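Local atomic coordinates of fatty acid synthase 1, isoform A (Drosophila melanogaster, PDB entry 6FN6), a protein that probably builds long-chain saturated fatty acids from acetyl-CoA and malonyl-CoA with NADPH, here seen in its dehydratase, enoylreductase and ketoreductase region. Residues R444-L449 with L536-L540; Y485-G490 with D519-F525; I148-V153 with K163-N169. All blocks are in the same frame, centred on the assembly; numbering follows the deposited sequence.

Contact 1 of 3, residues R444-L449 with L536-L540; sequences RKAVDL and LEKDL
Three residues carry this contact: Glu537, Val447 and Arg444. Segment 444-449 leaves strand 438-445, extended as far as Asp448, and passes a type I turn, Leu536 to Asp539, closed by Asp539 N to Leu536 O at 3.2 Å. Asp539 takes positive phi (65/39) as the chain leaves helix 530-536. Ala446 CA lies 5.3 Å from Lys538 CA, and Val447 CA 5.2 Å from Glu537 CA. Val447 N donates to Glu537 O at 3.0 Å, nearly straight, and that oxygen lies 3.3 Å from Ala446 CA. Val447 CG2 packs 3.7 Å from Asp539 CB. Arg444, with chi1 to chi3 t, reaches the end of the turn: NH1 donates to Lys538 O (2.9 Å) and, weakly, to Asp539 O (3.0 Å), and water 1 bridges Arg444 NH2 (2.9 Å) and Asp539 O (2.8 Å). The Glu537 carboxylate is salt-bridged to Arg533, and water 2 links Glu537 OE1 (3.1 Å) to Leu449 N (2.9 Å). Leu449 CD1 meets Leu536 CB at 3.8 Å. Such an arrangement fits the exit from a sheet whose strand order, with 438-445 antiparallel between 402-409 and 426-433, is consistent with the pseudo-methyltransferase fold, into the Rossmann-type pseudo-KR domain of animal fatty acid synthases.

Contact 2 of 3, residues Y485-G490 with D519-F525; sequences YVVCQG and DAKAEKF
Phe525 lays one face of its ring over the Val487 side chain: CG2 of Val487 sits 3.8 Å from the ring centroid, 20° off the normal, a CH-pi contact. This is the Rossmann-type pseudo-KR domain, where the parallel strand 483-489 is overlaid by the loop between strand 512-517 and helix 530-536. The loop starts beside the strand's carboxyl end, with Gly490 and Ala520 CA atoms 4.3 Å apart, and runs back along it until Phe525 CA stands 7.3 Å from Val487 CA. Chi1 t directs the Phe525 ring at the strand, where CZ also lies over one face of the Tyr485 ring, 3.7 Å from Tyr485 CG; the ring planes are inclined at 44° and the centroids are 5.4 Å apart. The Tyr485 hydroxyl is hydrogen-bonded to Arg452. Val456 and Val515, on the flanking strands, and Leu536 of the helix also touch Phe525. Gln489, extended with chi1 and chi2 t, spans the gap to the loop: NE2 makes a weak hydrogen bond to Ala520 O at 3.3 Å and lies 3.7 Å from Ala522 CB. Gly490, poorly ordered, has positive phi (57/46), and a CB there would clash with Ala520, so glycine suits the site; Gly490 CA lies 4.2 Å from Ala520 CB.

Contact 3 of 3, residues I148-V153 with K163-N169; sequences IFRGIV and KLQWVDN
Backbone amides and carbonyls do most of the polar work where strands 152-155 and 161-164 form an antiparallel hairpin in the predicted C-terminal hotdog of the dehydratase. Ile152 and Leu164 are a non-hydrogen-bonded pair, CA-CA 4.8 Å, with both side chains on one face and Ile152 CG1 3.9 Å from Leu164 CD2. On one flank, Gln165 N donates to Gly151 O at 2.9 Å, an acceptor that also lies 3.4 Å from Leu164 CA; on the other, Val153 N donates weakly to Lys163 O at 3.2 Å, and Val153 CG2 lies 3.3 Å from Lys163 CB. Ile152 N is satisfied by Tyr135 OH. Before the strand, Ile148 and Phe149 form a 3-10 segment and Arg150 centres an inverse gamma turn, with Gly151 N bonding weakly to Phe149 O at 3.1 Å; that oxygen also accepts from Gln179 NE2. Beyond the strand pair, Ile148, chi1 p, brings CB 4.0 Å from Val167 CG2 and CD1 3.4 Å from Asn169 ND2. Asn169 is the N-cap of helix 170-183, its OD1 bonded to Ser172 N. That helix, bearing the predicted proton donor Asp175, touches Ile152 and Leu164, while helix 131-141 packs against Ile152 and Arg150, and strand 223-228 continues the sheet beyond Leu164.

Along the chain the dehydratase hairpin of contact 3 comes first; contact 1 then opens, contact 2 opens and closes, and contact 1 closes. Contacts 1 and 2 have centres 19 Å apart and join directly: Leu449 CD2 lies 3.2 Å from Tyr485 OH, and Leu536 CD1 lies 3.4 Å from Phe525 CE1. Both draw on the chain around helix 530-536, and Arg452 makes a salt bridge to Asp539 and a hydrogen bond to the Tyr485 hydroxyl, so the chain leaving the sheet that contains strand 438-445 packs onto both the turn after helix 530-536 and strand 483-489. Contact 3, centred 67 and 65 Å from them, belongs to the separate double-hotdog dehydratase, near its predicted active site.

Contact 1 of 3, residues R444-L449 with L536-L540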
loop_
_atom_site.group_PDB
_atom_site.type_symbol
_atom_site.label_atom_id
_atom_site.label_comp_id
_atom_site.label_asym_id
_atom_site.label_seq_id
_atom_site.Cartn_x
_atom_site.Cartn_y
_atom_site.Cartn_z
ATOM N N ARG A 444 -51.944 -65.107 8.640
ATOM C CA ARG A 444 -53.191 -64.351 8.638
ATOM C C ARG A 444 -54.370 -65.322 8.665
ATOM O O ARG A 444 -54.252 -66.449 8.183
ATOM C CB ARG A 444 -53.267 -63.460 7.395
ATOM C CG ARG A 444 -54.342 -62.387 7.424
ATOM C CD ARG A 444 -54.533 -61.786 6.035
ATOM N NE ARG A 444 -54.982 -60.395 6.067
ATOM C CZ ARG A 444 -55.220 -59.662 4.982
ATOM N NH1 ARG A 444 -55.075 -60.193 3.774
ATOM N NH2 ARG A 444 -55.620 -58.403 5.101
ATOM N N LYS A 445 -55.495 -64.906 9.242
ATOM C CA LYS A 445 -56.710 -65.714 9.177
ATOM C C LYS A 445 -57.227 -65.711 7.740
ATOM O O LYS A 445 -57.264 -64.668 7.090
ATOM C CB LYS A 445 -57.789 -65.192 10.132
ATOM C CG LYS A 445 -57.569 -65.554 11.596
ATOM C CD LYS A 445 -58.773 -65.178 12.456
ATOM C CE LYS A 445 -59.682 -66.373 12.718
ATOM N NZ LYS A 445 -59.052 -67.374 13.630
ATOM N N ALA A 446 -57.613 -66.879 7.245
ATOM C CA ALA A 446 -58.138 -66.999 5.888
ATOM C C ALA A 446 -59.568 -66.464 5.797
ATOM O O ALA A 446 -60.252 -66.318 6.810
ATOM C CB ALA A 446 -58.084 -68.443 5.431
ATOM N N VAL A 447 -60.002 -66.151 4.578
ATOM C CA VAL A 447 -61.382 -65.746 4.330
ATOM C C VAL A 447 -62.056 -66.791 3.453
ATOM O O VAL A 447 -61.397 -67.477 2.672
ATOM C CB VAL A 447 -61.472 -64.352 3.671
ATOM C CG1 VAL A 447 -60.806 -63.303 4.542
ATOM C CG2 VAL A 447 -60.872 -64.372 2.263
ATOM N N ASP A 448 -63.374 -66.903 3.591
ATOM C CA ASP A 448 -64.150 -67.878 2.840
ATOM C C ASP A 448 -64.722 -67.253 1.571
ATOM O O ASP A 448 -65.571 -66.366 1.637
ATOM C CB ASP A 448 -65.274 -68.436 3.715
ATOM C CG ASP A 448 -66.009 -69.591 3.067
ATOM O OD1 ASP A 448 -65.523 -70.133 2.054
ATOM O OD2 ASP A 448 -67.074 -69.969 3.588
ATOM N N LEU A 449 -64.236 -67.709 0.420
ATOM C CA LEU A 449 -64.646 -67.155 -0.867
ATOM C C LEU A 449 -66.113 -67.473 -1.164
ATOM O O LEU A 449 -66.797 -66.732 -1.873
ATOM C CB LEU A 449 -63.757 -67.701 -1.984
ATOM C CG LEU A 449 -62.264 -67.368 -1.890
ATOM C CD1 LEU A 449 -61.526 -67.905 -3.107
ATOM C CD2 LEU A 449 -62.025 -65.866 -1.738
ATOM N N LEU A 536 -56.414 -66.930 -3.130
ATOM C CA LEU A 536 -57.374 -65.858 -2.935
ATOM C C LEU A 536 -58.005 -65.951 -1.551
ATOM O O LEU A 536 -58.654 -65.012 -1.094
ATOM C CB LEU A 536 -58.448 -65.902 -4.019
ATOM C CG LEU A 536 -57.936 -65.767 -5.457
ATOM C CD1 LEU A 536 -59.082 -65.866 -6.446
ATOM C CD2 LEU A 536 -57.168 -64.468 -5.657
ATOM N N GLU A 537 -57.790 -67.078 -0.878
ATOM C CA GLU A 537 -58.253 -67.251 0.495
ATOM C C GLU A 537 -57.401 -66.444 1.470
ATOM O O GLU A 537 -57.721 -66.354 2.656
ATOM C CB GLU A 537 -58.234 -68.729 0.884
ATOM C CG GLU A 537 -59.466 -69.500 0.442
ATOM C CD GLU A 537 -59.366 -70.978 0.762
ATOM O OE1 GLU A 537 -60.219 -71.752 0.278
ATOM O OE2 GLU A 537 -58.428 -71.368 1.493
ATOM N N LYS A 538 -56.319 -65.859 0.966
ATOM C CA LYS A 538 -55.460 -64.995 1.770
ATOM C C LYS A 538 -56.012 -63.574 1.819
ATOM O O LYS A 538 -55.728 -62.818 2.747
ATOM C CB LYS A 538 -54.045 -64.980 1.198
ATOM C CG LYS A 538 -53.440 -66.355 1.035
ATOM C CD LYS A 538 -51.981 -66.267 0.658
ATOM C CE LYS A 538 -51.361 -67.639 0.474
ATOM N NZ LYS A 538 -50.026 -67.540 -0.178
ATOM N N ASP A 539 -56.811 -63.231 0.814
ATOM C CA ASP A 539 -57.471 -61.934 0.748
ATOM C C ASP A 539 -56.449 -60.801 0.615
ATOM O O ASP A 539 -56.608 -59.729 1.206
ATOM C CB ASP A 539 -58.351 -61.721 1.982
ATOM C CG ASP A 539 -59.424 -60.673 1.758
ATOM O OD1 ASP A 539 -59.906 -60.549 0.612
ATOM O OD2 ASP A 539 -59.787 -59.975 2.729
ATOM N N LEU A 540 -55.402 -61.052 -0.166
ATOM C CA LEU A 540 -54.417 -60.026 -0.496
ATOM C C LEU A 540 -54.940 -59.180 -1.651
ATOM O O LEU A 540 -55.550 -59.707 -2.579
ATOM C CB LEU A 540 -53.077 -60.660 -0.871
ATOM C CG LEU A 540 -52.457 -61.626 0.144
ATOM C CD1 LEU A 540 -51.159 -62.193 -0.404
ATOM C CD2 LEU A 540 -52.223 -60.946 1.489
HETATM O O HOH W 1 -56.746 -57.277 2.639
HETATM O O HOH W 2 -62.909 -70.220 0.042
#

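Contact 2 of 3, residues Y485-G490 with D519-F525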
loop_
_atom_site.group_PDB
_atom_site.type_symbol
_atom_site.label_atom_id
_atom_site.label_comp_id
_atom_site.label_asym_id
_atom_site.label_seq_id
_atom_site.Cartn_x
_atom_site.Cartn_y
_atom_site.Cartn_z
ATOM N N TYR A 485 -63.170 -58.331 -7.760
ATOM C CA TYR A 485 -61.937 -58.936 -8.242
ATOM C C TYR A 485 -61.586 -58.372 -9.609
ATOM O O TYR A 485 -62.313 -58.580 -10.580
ATOM C CB TYR A 485 -62.057 -60.461 -8.329
ATOM C CG TYR A 485 -62.048 -61.159 -6.991
ATOM C CD1 TYR A 485 -60.854 -61.474 -6.360
ATOM C CD2 TYR A 485 -63.235 -61.520 -6.366
ATOM C CE1 TYR A 485 -60.839 -62.114 -5.136
ATOM C CE2 TYR A 485 -63.229 -62.163 -5.144
ATOM C CZ TYR A 485 -62.029 -62.458 -4.535
ATOM O OH TYR A 485 -62.021 -63.096 -3.319
ATOM N N VAL A 486 -60.473 -57.650 -9.677
ATOM C CA VAL A 486 -59.993 -57.103 -10.936
ATOM C C VAL A 486 -59.019 -58.103 -11.538
ATOM O O VAL A 486 -57.945 -58.341 -10.989
ATOM C CB VAL A 486 -59.330 -55.726 -10.744
ATOM C CG1 VAL A 486 -59.041 -55.075 -12.087
ATOM C CG2 VAL A 486 -60.205 -54.821 -9.883
ATOM N N VAL A 487 -59.404 -58.699 -12.661
ATOM C CA VAL A 487 -58.602 -59.747 -13.285
ATOM C C VAL A 487 -57.902 -59.204 -14.521
ATOM O O VAL A 487 -58.549 -58.711 -15.437
ATOM C CB VAL A 487 -59.470 -60.969 -13.643
ATOM C CG1 VAL A 487 -58.624 -62.061 -14.285
ATOM C CG2 VAL A 487 -60.172 -61.499 -12.405
ATOM N N CYS A 488 -56.577 -59.297 -14.541
ATOM C CA CYS A 488 -55.789 -58.818 -15.674
ATOM C C CYS A 488 -54.858 -59.916 -16.183
ATOM O O CYS A 488 -53.698 -59.992 -15.777
ATOM C CB CYS A 488 -54.978 -57.581 -15.284
ATOM S SG CYS A 488 -53.985 -56.906 -16.636
ATOM N N GLN A 489 -55.373 -60.768 -17.065
ATOM C CA GLN A 489 -54.617 -61.920 -17.547
ATOM C C GLN A 489 -54.036 -61.702 -18.945
ATOM O O GLN A 489 -54.769 -61.454 -19.903
ATOM C CB GLN A 489 -55.509 -63.164 -17.556
ATOM C CG GLN A 489 -54.802 -64.428 -18.013
ATOM C CD GLN A 489 -55.567 -65.693 -17.666
ATOM O OE1 GLN A 489 -56.654 -65.640 -17.091
ATOM N NE2 GLN A 489 -54.999 -66.840 -18.016
ATOM N N GLY A 490 -52.714 -61.815 -19.051
ATOM C CA GLY A 490 -52.024 -61.731 -20.327
ATOM C C GLY A 490 -52.262 -60.446 -21.094
ATOM O O GLY A 490 -52.522 -60.474 -22.297
ATOM N N ASP A 519 -48.833 -65.150 -17.623
ATOM C CA ASP A 519 -48.982 -66.174 -18.649
ATOM C C ASP A 519 -50.441 -66.251 -19.092
ATOM O O ASP A 519 -51.329 -66.491 -18.272
ATOM C CB ASP A 519 -48.513 -67.533 -18.129
ATOM C CG ASP A 519 -48.215 -68.508 -19.247
ATOM O OD1 ASP A 519 -48.524 -68.179 -20.411
ATOM O OD2 ASP A 519 -47.677 -69.599 -18.964
ATOM N N ALA A 520 -50.690 -66.060 -20.384
ATOM C CA ALA A 520 -52.060 -66.042 -20.884
ATOM C C ALA A 520 -52.666 -67.443 -20.930
ATOM O O ALA A 520 -53.885 -67.593 -21.006
ATOM C CB ALA A 520 -52.104 -65.407 -22.265
ATOM N N LYS A 521 -51.816 -68.465 -20.890
ATOM C CA LYS A 521 -52.292 -69.843 -20.849
ATOM C C LYS A 521 -52.321 -70.309 -19.396
ATOM O O LYS A 521 -51.303 -70.723 -18.840
ATOM C CB LYS A 521 -51.425 -70.763 -21.715
ATOM C CG LYS A 521 -49.977 -70.852 -21.295
ATOM C CD LYS A 521 -49.071 -71.103 -22.484
ATOM C CE LYS A 521 -47.610 -70.916 -22.117
ATOM N NZ LYS A 521 -46.713 -71.131 -23.286
ATOM N N ALA A 522 -53.493 -70.221 -18.783
ATOM C CA ALA A 522 -53.667 -70.610 -17.391
ATOM C C ALA A 522 -55.153 -70.771 -17.114
ATOM O O ALA A 522 -55.982 -70.241 -17.854
ATOM C CB ALA A 522 -53.047 -69.579 -16.460
ATOM N N GLU A 523 -55.493 -71.500 -16.057
ATOM C CA GLU A 523 -56.894 -71.728 -15.733
ATOM C C GLU A 523 -57.583 -70.378 -15.615
ATOM O O GLU A 523 -57.054 -69.458 -14.988
ATOM C CB GLU A 523 -57.048 -72.518 -14.430
ATOM C CG GLU A 523 -56.551 -73.954 -14.488
ATOM C CD GLU A 523 -55.044 -74.066 -14.342
ATOM O OE1 GLU A 523 -54.369 -73.016 -14.284
ATOM O OE2 GLU A 523 -54.536 -75.205 -14.282
ATOM N N LYS A 524 -58.761 -70.258 -16.217
ATOM C CA LYS A 524 -59.495 -69.004 -16.181
ATOM C C LYS A 524 -59.701 -68.627 -14.727
ATOM O O LYS A 524 -59.670 -69.493 -13.851
ATOM C CB LYS A 524 -60.842 -69.132 -16.899
ATOM C CG LYS A 524 -60.746 -69.593 -18.345
ATOM C CD LYS A 524 -59.957 -68.618 -19.202
ATOM C CE LYS A 524 -59.930 -69.063 -20.654
ATOM N NZ LYS A 524 -59.187 -68.107 -21.515
ATOM N N PHE A 525 -59.900 -67.344 -14.455
ATOM C CA PHE A 525 -60.109 -66.927 -13.079
ATOM C C PHE A 525 -61.336 -67.652 -12.545
ATOM O O PHE A 525 -62.356 -67.752 -13.228
ATOM C CB PHE A 525 -60.283 -65.413 -12.967
ATOM C CG PHE A 525 -60.718 -64.966 -11.605
ATOM C CD1 PHE A 525 -59.787 -64.772 -10.599
ATOM C CD2 PHE A 525 -62.054 -64.744 -11.325
ATOM C CE1 PHE A 525 -60.181 -64.367 -9.342
ATOM C CE2 PHE A 525 -62.453 -64.337 -10.068
ATOM C CZ PHE A 525 -61.516 -64.149 -9.075
#

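Contact 3 of 3, residues I148-V153 with K163-N169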
loop_
_atom_site.group_PDB
_atom_site.type_symbol
_atom_site.label_atom_id
_atom_site.label_comp_id
_atom_site.label_asym_id
_atom_site.label_seq_id
_atom_site.Cartn_x
_atom_site.Cartn_y
_atom_site.Cartn_z
ATOM N N ILE A 148 -40.143 -6.750 -2.814
ATOM C CA ILE A 148 -39.712 -5.657 -3.678
ATOM C C ILE A 148 -38.284 -5.870 -4.180
ATOM O O ILE A 148 -37.838 -5.190 -5.103
ATOM C CB ILE A 148 -39.842 -4.303 -2.955
ATOM C CG1 ILE A 148 -38.951 -4.260 -1.708
ATOM C CG2 ILE A 148 -41.302 -4.051 -2.586
ATOM C CD1 ILE A 148 -38.881 -2.896 -1.053
ATOM N N PHE A 149 -37.566 -6.813 -3.577
ATOM C CA PHE A 149 -36.222 -7.144 -4.039
ATOM C C PHE A 149 -36.279 -7.945 -5.336
ATOM O O PHE A 149 -35.250 -8.199 -5.961
ATOM C CB PHE A 149 -35.450 -7.923 -2.969
ATOM C CG PHE A 149 -34.857 -7.054 -1.894
ATOM C CD1 PHE A 149 -33.578 -6.540 -2.033
ATOM C CD2 PHE A 149 -35.573 -6.751 -0.749
ATOM C CE1 PHE A 149 -33.024 -5.740 -1.051
ATOM C CE2 PHE A 149 -35.024 -5.953 0.236
ATOM C CZ PHE A 149 -33.748 -5.446 0.084
ATOM N N ARG A 150 -37.480 -8.356 -5.731
ATOM C CA ARG A 150 -37.677 -8.959 -7.042
ATOM C C ARG A 150 -37.987 -7.849 -8.045
ATOM O O ARG A 150 -39.043 -7.845 -8.678
ATOM C CB ARG A 150 -38.800 -10.000 -7.004
ATOM C CG ARG A 150 -38.350 -11.367 -6.502
ATOM C CD ARG A 150 -39.521 -12.322 -6.336
ATOM N NE ARG A 150 -40.166 -12.647 -7.606
ATOM C CZ ARG A 150 -39.984 -13.780 -8.282
ATOM N NH1 ARG A 150 -39.165 -14.723 -7.829
ATOM N NH2 ARG A 150 -40.628 -13.973 -9.424
ATOM N N GLY A 151 -37.052 -6.913 -8.185
ATOM C CA GLY A 151 -37.291 -5.691 -8.934
ATOM C C GLY A 151 -36.788 -5.670 -10.365
ATOM O O GLY A 151 -36.984 -4.682 -11.075
ATOM N N ILE A 152 -36.124 -6.739 -10.790
ATOM C CA ILE A 152 -35.721 -6.861 -12.187
ATOM C C ILE A 152 -36.927 -7.291 -13.015
ATOM O O ILE A 152 -37.308 -8.462 -13.015
ATOM C CB ILE A 152 -34.558 -7.850 -12.359
ATOM C CG1 ILE A 152 -33.343 -7.379 -11.555
ATOM C CG2 ILE A 152 -34.201 -7.991 -13.837
ATOM C CD1 ILE A 152 -32.188 -8.369 -11.519
ATOM N N VAL A 153 -37.524 -6.332 -13.713
ATOM C CA VAL A 153 -38.657 -6.607 -14.590
ATOM C C VAL A 153 -38.177 -7.282 -15.870
ATOM O O VAL A 153 -38.851 -8.162 -16.405
ATOM C CB VAL A 153 -39.451 -5.324 -14.922
ATOM C CG1 VAL A 153 -40.191 -4.823 -13.688
ATOM C CG2 VAL A 153 -38.539 -4.243 -15.468
ATOM N N LYS A 163 -34.248 -3.628 -17.304
ATOM C CA LYS A 163 -35.090 -2.649 -16.630
ATOM C C LYS A 163 -35.325 -3.008 -15.162
ATOM O O LYS A 163 -35.453 -4.182 -14.806
ATOM C CB LYS A 163 -36.424 -2.510 -17.364
ATOM C CG LYS A 163 -36.293 -1.892 -18.749
ATOM C CD LYS A 163 -37.311 -0.787 -18.984
ATOM C CE LYS A 163 -36.839 0.173 -20.068
ATOM N NZ LYS A 163 -36.499 -0.532 -21.332
ATOM N N LEU A 164 -35.369 -1.982 -14.318
ATOM C CA LEU A 164 -35.595 -2.152 -12.886
ATOM C C LEU A 164 -36.793 -1.315 -12.452
ATOM O O LEU A 164 -36.927 -0.162 -12.855
ATOM C CB LEU A 164 -34.350 -1.744 -12.092
ATOM C CG LEU A 164 -33.001 -2.173 -12.679
ATOM C CD1 LEU A 164 -31.851 -1.529 -11.924
ATOM C CD2 LEU A 164 -32.871 -3.686 -12.663
ATOM N N GLN A 165 -37.661 -1.889 -11.626
ATOM C CA GLN A 165 -38.847 -1.170 -11.171
ATOM C C GLN A 165 -38.481 -0.203 -10.051
ATOM O O GLN A 165 -37.411 -0.308 -9.454
ATOM C CB GLN A 165 -39.932 -2.145 -10.701
ATOM C CG GLN A 165 -39.531 -3.028 -9.534
ATOM C CD GLN A 165 -40.613 -4.028 -9.171
ATOM O OE1 GLN A 165 -41.318 -4.534 -10.041
ATOM N NE2 GLN A 165 -40.753 -4.313 -7.881
ATOM N N TRP A 166 -39.369 0.752 -9.790
ATOM C CA TRP A 166 -39.161 1.737 -8.736
ATOM C C TRP A 166 -40.354 1.764 -7.792
ATOM O O TRP A 166 -41.476 2.062 -8.208
ATOM C CB TRP A 166 -38.935 3.129 -9.326
ATOM C CG TRP A 166 -38.843 4.194 -8.280
ATOM C CD1 TRP A 166 -39.789 5.129 -7.977
ATOM C CD2 TRP A 166 -37.747 4.427 -7.388
ATOM N NE1 TRP A 166 -39.346 5.933 -6.954
ATOM C CE2 TRP A 166 -38.095 5.522 -6.576
ATOM C CE3 TRP A 166 -36.505 3.815 -7.200
ATOM C CZ2 TRP A 166 -37.245 6.021 -5.592
ATOM C CZ3 TRP A 166 -35.663 4.311 -6.220
ATOM C CH2 TRP A 166 -36.036 5.401 -5.430
ATOM N N VAL A 167 -40.109 1.449 -6.523
ATOM C CA VAL A 167 -41.164 1.430 -5.518
ATOM C C VAL A 167 -40.823 2.374 -4.369
ATOM O O VAL A 167 -41.123 2.085 -3.213
ATOM C CB VAL A 167 -41.407 -0.001 -4.996
ATOM C CG1 VAL A 167 -41.922 -0.891 -6.114
ATOM C CG2 VAL A 167 -40.132 -0.584 -4.395
ATOM N N ASP A 168 -40.216 3.510 -4.698
ATOM C CA ASP A 168 -39.846 4.506 -3.697
ATOM C C ASP A 168 -38.998 3.869 -2.598
ATOM O O ASP A 168 -39.238 4.087 -1.410
ATOM C CB ASP A 168 -41.096 5.153 -3.095
ATOM C CG ASP A 168 -40.781 6.419 -2.318
ATOM O OD1 ASP A 168 -39.870 7.167 -2.735
ATOM O OD2 ASP A 168 -41.444 6.667 -1.289
ATOM N N ASN A 169 -38.006 3.083 -3.007
ATOM C CA ASN A 169 -37.133 2.379 -2.072
ATOM C C ASN A 169 -35.731 2.244 -2.668
ATOM O O ASN A 169 -35.504 1.429 -3.561
ATOM C CB ASN A 169 -37.715 1.003 -1.734
ATOM C CG ASN A 169 -36.901 0.260 -0.683
ATOM O OD1 ASN A 169 -35.699 0.049 -0.844
ATOM N ND2 ASN A 169 -37.561 -0.151 0.394
#